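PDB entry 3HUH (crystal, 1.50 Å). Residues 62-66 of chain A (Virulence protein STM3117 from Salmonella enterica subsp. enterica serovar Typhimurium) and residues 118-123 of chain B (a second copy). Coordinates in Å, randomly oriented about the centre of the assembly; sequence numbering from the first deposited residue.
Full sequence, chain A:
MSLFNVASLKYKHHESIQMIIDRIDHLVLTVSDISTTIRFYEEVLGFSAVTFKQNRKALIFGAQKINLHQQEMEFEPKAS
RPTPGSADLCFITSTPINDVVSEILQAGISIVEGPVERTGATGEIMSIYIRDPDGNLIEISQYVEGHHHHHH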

ATOM      1  N   GLY A  62      -7.546   2.926 -11.070  1.00 19.66           N
ATOM      2  CA  GLY A  62      -6.412   3.261 -11.912  1.00 20.40           C
ATOM      3  C   GLY A  62      -5.890   1.975 -12.529  1.00 20.47           C
ATOM      4  O   GLY A  62      -6.665   1.168 -13.049  1.00 21.27           O
ATOM      5  N   ALA A  63      -4.579   1.776 -12.458  1.00 19.43           N
ATOM      6  CA  ALA A  63      -3.951   0.575 -12.990  1.00 20.22           C
ATOM      7  C   ALA A  63      -3.385  -0.238 -11.832  1.00 22.28           C
ATOM      8  O   ALA A  63      -2.388  -0.947 -11.975  1.00 24.13           O
ATOM      9  CB  ALA A  63      -2.839   0.952 -13.962  1.00 20.45           C
ATOM     10  N   GLN A  64      -4.037  -0.138 -10.678  1.00 18.45           N
ATOM     11  CA  GLN A  64      -3.598  -0.857  -9.492  1.00 19.25           C
ATOM     12  C   GLN A  64      -4.816  -1.520  -8.864  1.00 17.91           C
ATOM     13  O   GLN A  64      -5.916  -1.452  -9.412  1.00 18.19           O
ATOM     14  CB  GLN A  64      -2.961   0.125  -8.495  1.00 17.47           C
ATOM     15  CG  GLN A  64      -1.673   0.805  -9.004  1.00 23.15           C
ATOM     16  CD  GLN A  64      -1.188   1.947  -8.104  1.00 24.72           C
ATOM     17  OE1 GLN A  64      -1.890   2.936  -7.899  1.00 24.67           O
ATOM     18  NE2 GLN A  64       0.025   1.813  -7.576  1.00 28.37           N
ATOM     19  N   LYS A  65      -4.617  -2.184  -7.735  1.00 16.03           N
ATOM     20  CA  LYS A  65      -5.737  -2.804  -7.043  1.00 15.70           C
ATOM     21  C   LYS A  65      -5.414  -3.111  -5.591  1.00 14.96           C
ATOM     22  O   LYS A  65      -4.249  -3.137  -5.192  1.00 15.33           O
ATOM     23  CB  LYS A  65      -6.195  -4.088  -7.753  1.00 17.24           C
ATOM     24  CG  LYS A  65      -5.252  -5.288  -7.653  1.00 16.59           C
ATOM     25  CD  LYS A  65      -5.977  -6.558  -8.113  1.00 15.73           C
ATOM     26  CE  LYS A  65      -5.050  -7.766  -8.140  1.00 16.98           C
ATOM     27  NZ  LYS A  65      -5.841  -9.029  -8.010  1.00 18.36           N
ATOM     28  N   ILE A  66      -6.462  -3.295  -4.801  1.00 15.12           N
ATOM     29  CA  ILE A  66      -6.317  -3.652  -3.402  1.00 15.13           C
ATOM     30  C   ILE A  66      -7.016  -4.994  -3.226  1.00 16.00           C
ATOM     31  O   ILE A  66      -8.221  -5.107  -3.454  1.00 15.86           O
ATOM     32  CB  ILE A  66      -6.970  -2.606  -2.479  1.00 18.36           C
ATOM     33  CG1 ILE A  66      -6.131  -1.326  -2.490  1.00 19.91           C
ATOM     34  CG2 ILE A  66      -7.101  -3.162  -1.059  1.00 17.66           C
ATOM     35  CD1 ILE A  66      -6.751  -0.185  -1.740  1.00 21.58           C
TER
ATOM     36  N   ARG B 118       0.890 -15.276 -10.469  1.00 23.59           N
ATOM     37  CA  ARG B 118      -0.135 -14.652  -9.651  1.00 24.76           C
ATOM     38  C   ARG B 118      -0.876 -13.648 -10.512  1.00 23.62           C
ATOM     39  O   ARG B 118      -0.484 -13.378 -11.649  1.00 23.67           O
ATOM     40  CB  ARG B 118       0.501 -13.932  -8.453  1.00 24.63           C
ATOM     41  CG  ARG B 118       1.042 -14.860  -7.368  1.00 28.41           C
ATOM     42  CD  ARG B 118      -0.078 -15.363  -6.466  1.00 30.12           C
ATOM     43  NE  ARG B 118       0.387 -16.316  -5.460  1.00 34.70           N
ATOM     44  CZ  ARG B 118       0.635 -17.599  -5.702  1.00 34.21           C
ATOM     45  NH1 ARG B 118       0.462 -18.091  -6.919  1.00 35.06           N
ATOM     46  NH2 ARG B 118       1.056 -18.394  -4.729  1.00 36.15           N
ATOM     47  N   THR B 119      -1.952 -13.098  -9.971  1.00 24.26           N
ATOM     48  CA  THR B 119      -2.735 -12.116 -10.698  1.00 24.78           C
ATOM     49  C   THR B 119      -2.315 -10.700 -10.313  1.00 25.07           C
ATOM     50  O   THR B 119      -2.387 -10.315  -9.146  1.00 27.36           O
ATOM     51  CB  THR B 119      -4.234 -12.284 -10.403  1.00 27.12           C
ATOM     52  OG1 THR B 119      -4.457 -12.140  -8.996  1.00 32.70           O
ATOM     53  CG2 THR B 119      -4.713 -13.666 -10.843  1.00 27.08           C
ATOM     54  N   GLY B 120      -1.858  -9.936 -11.296  1.00 22.91           N
ATOM     55  CA  GLY B 120      -1.460  -8.568 -11.036  1.00 22.88           C
ATOM     56  C   GLY B 120      -2.670  -7.681 -11.230  1.00 22.66           C
ATOM     57  O   GLY B 120      -3.740  -8.167 -11.620  1.00 23.09           O
ATOM     58  N   ALA B 121      -2.508  -6.390 -10.966  1.00 21.87           N
ATOM     59  CA  ALA B 121      -3.598  -5.434 -11.110  1.00 22.01           C
ATOM     60  C   ALA B 121      -4.127  -5.343 -12.542  1.00 22.38           C
ATOM     61  O   ALA B 121      -5.288  -4.994 -12.756  1.00 23.14           O
ATOM     62  CB  ALA B 121      -3.137  -4.063 -10.646  1.00 24.24           C
ATOM     63  N   THR B 122      -3.281  -5.652 -13.520  1.00 23.37           N
ATOM     64  CA  THR B 122      -3.700  -5.557 -14.915  1.00 23.99           C
ATOM     65  C   THR B 122      -3.382  -6.780 -15.776  1.00 25.32           C
ATOM     66  O   THR B 122      -3.486  -6.725 -17.002  1.00 26.32           O
ATOM     67  CB  THR B 122      -3.083  -4.310 -15.577  1.00 23.78           C
ATOM     68  OG1 THR B 122      -1.652  -4.395 -15.531  1.00 22.45           O
ATOM     69  CG2 THR B 122      -3.524  -3.046 -14.845  1.00 26.35           C
ATOM     70  N   GLY B 123      -3.019  -7.886 -15.136  1.00 24.01           N
ATOM     71  CA  GLY B 123      -2.705  -9.088 -15.883  1.00 23.90           C
ATOM     72  C   GLY B 123      -1.887 -10.066 -15.065  1.00 24.65           C
ATOM     73  O   GLY B 123      -1.701  -9.878 -13.861  1.00 24.87           O
TER
HETATM   74  O   HOH W   1      -6.156  -2.559 -12.179  1.00 24.75           O
HETATM   75  O   HOH W   2      -3.959 -10.755  -6.903  1.00 28.31           O

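How do the backbones lie where the two copies meet? The chain A segment turns from loop into strand at Gln A64 and runs roughly against the chain B segment, their directions 145° apart. No direct hydrogen bond joins them; contact centres on Ala B121, whose CA lies 4.9 Å from the CA of Gln A64.

What does Ala A63 contribute? Its carbonyl O sits 3.5 Å from Ala B121 CB, and its CB lies 4.2 Å from Thr B122 CG2, a loose meeting of methyl groups.

Why can Ala B121 come so close to Gln A64? The Gln A64 side chain points away, its amide satisfied elsewhere in the structure, so the strand's backbone is left open to the small methyl: Ala B121 CB reaches 3.4 Å from Gln A64 CA. Beside this contact, water 1 donates to both carbonyls, 3.0 Å from Gln A64 O and 2.6 Å from Ala B121 O, tying the backbones together.

How does Lys A65 reach its partners? It points toward chain B, its CG packing 3.9 Å from Ala B121 CB, and the extended chain carries the ammonium to Thr B119. NZ and OG1 stand 3.5 Å apart, bridged by water 2, which accepts from Lys A65 NZ at 2.8 Å and hydrogen-bonds Thr B119 OG1 at 2.6 Å.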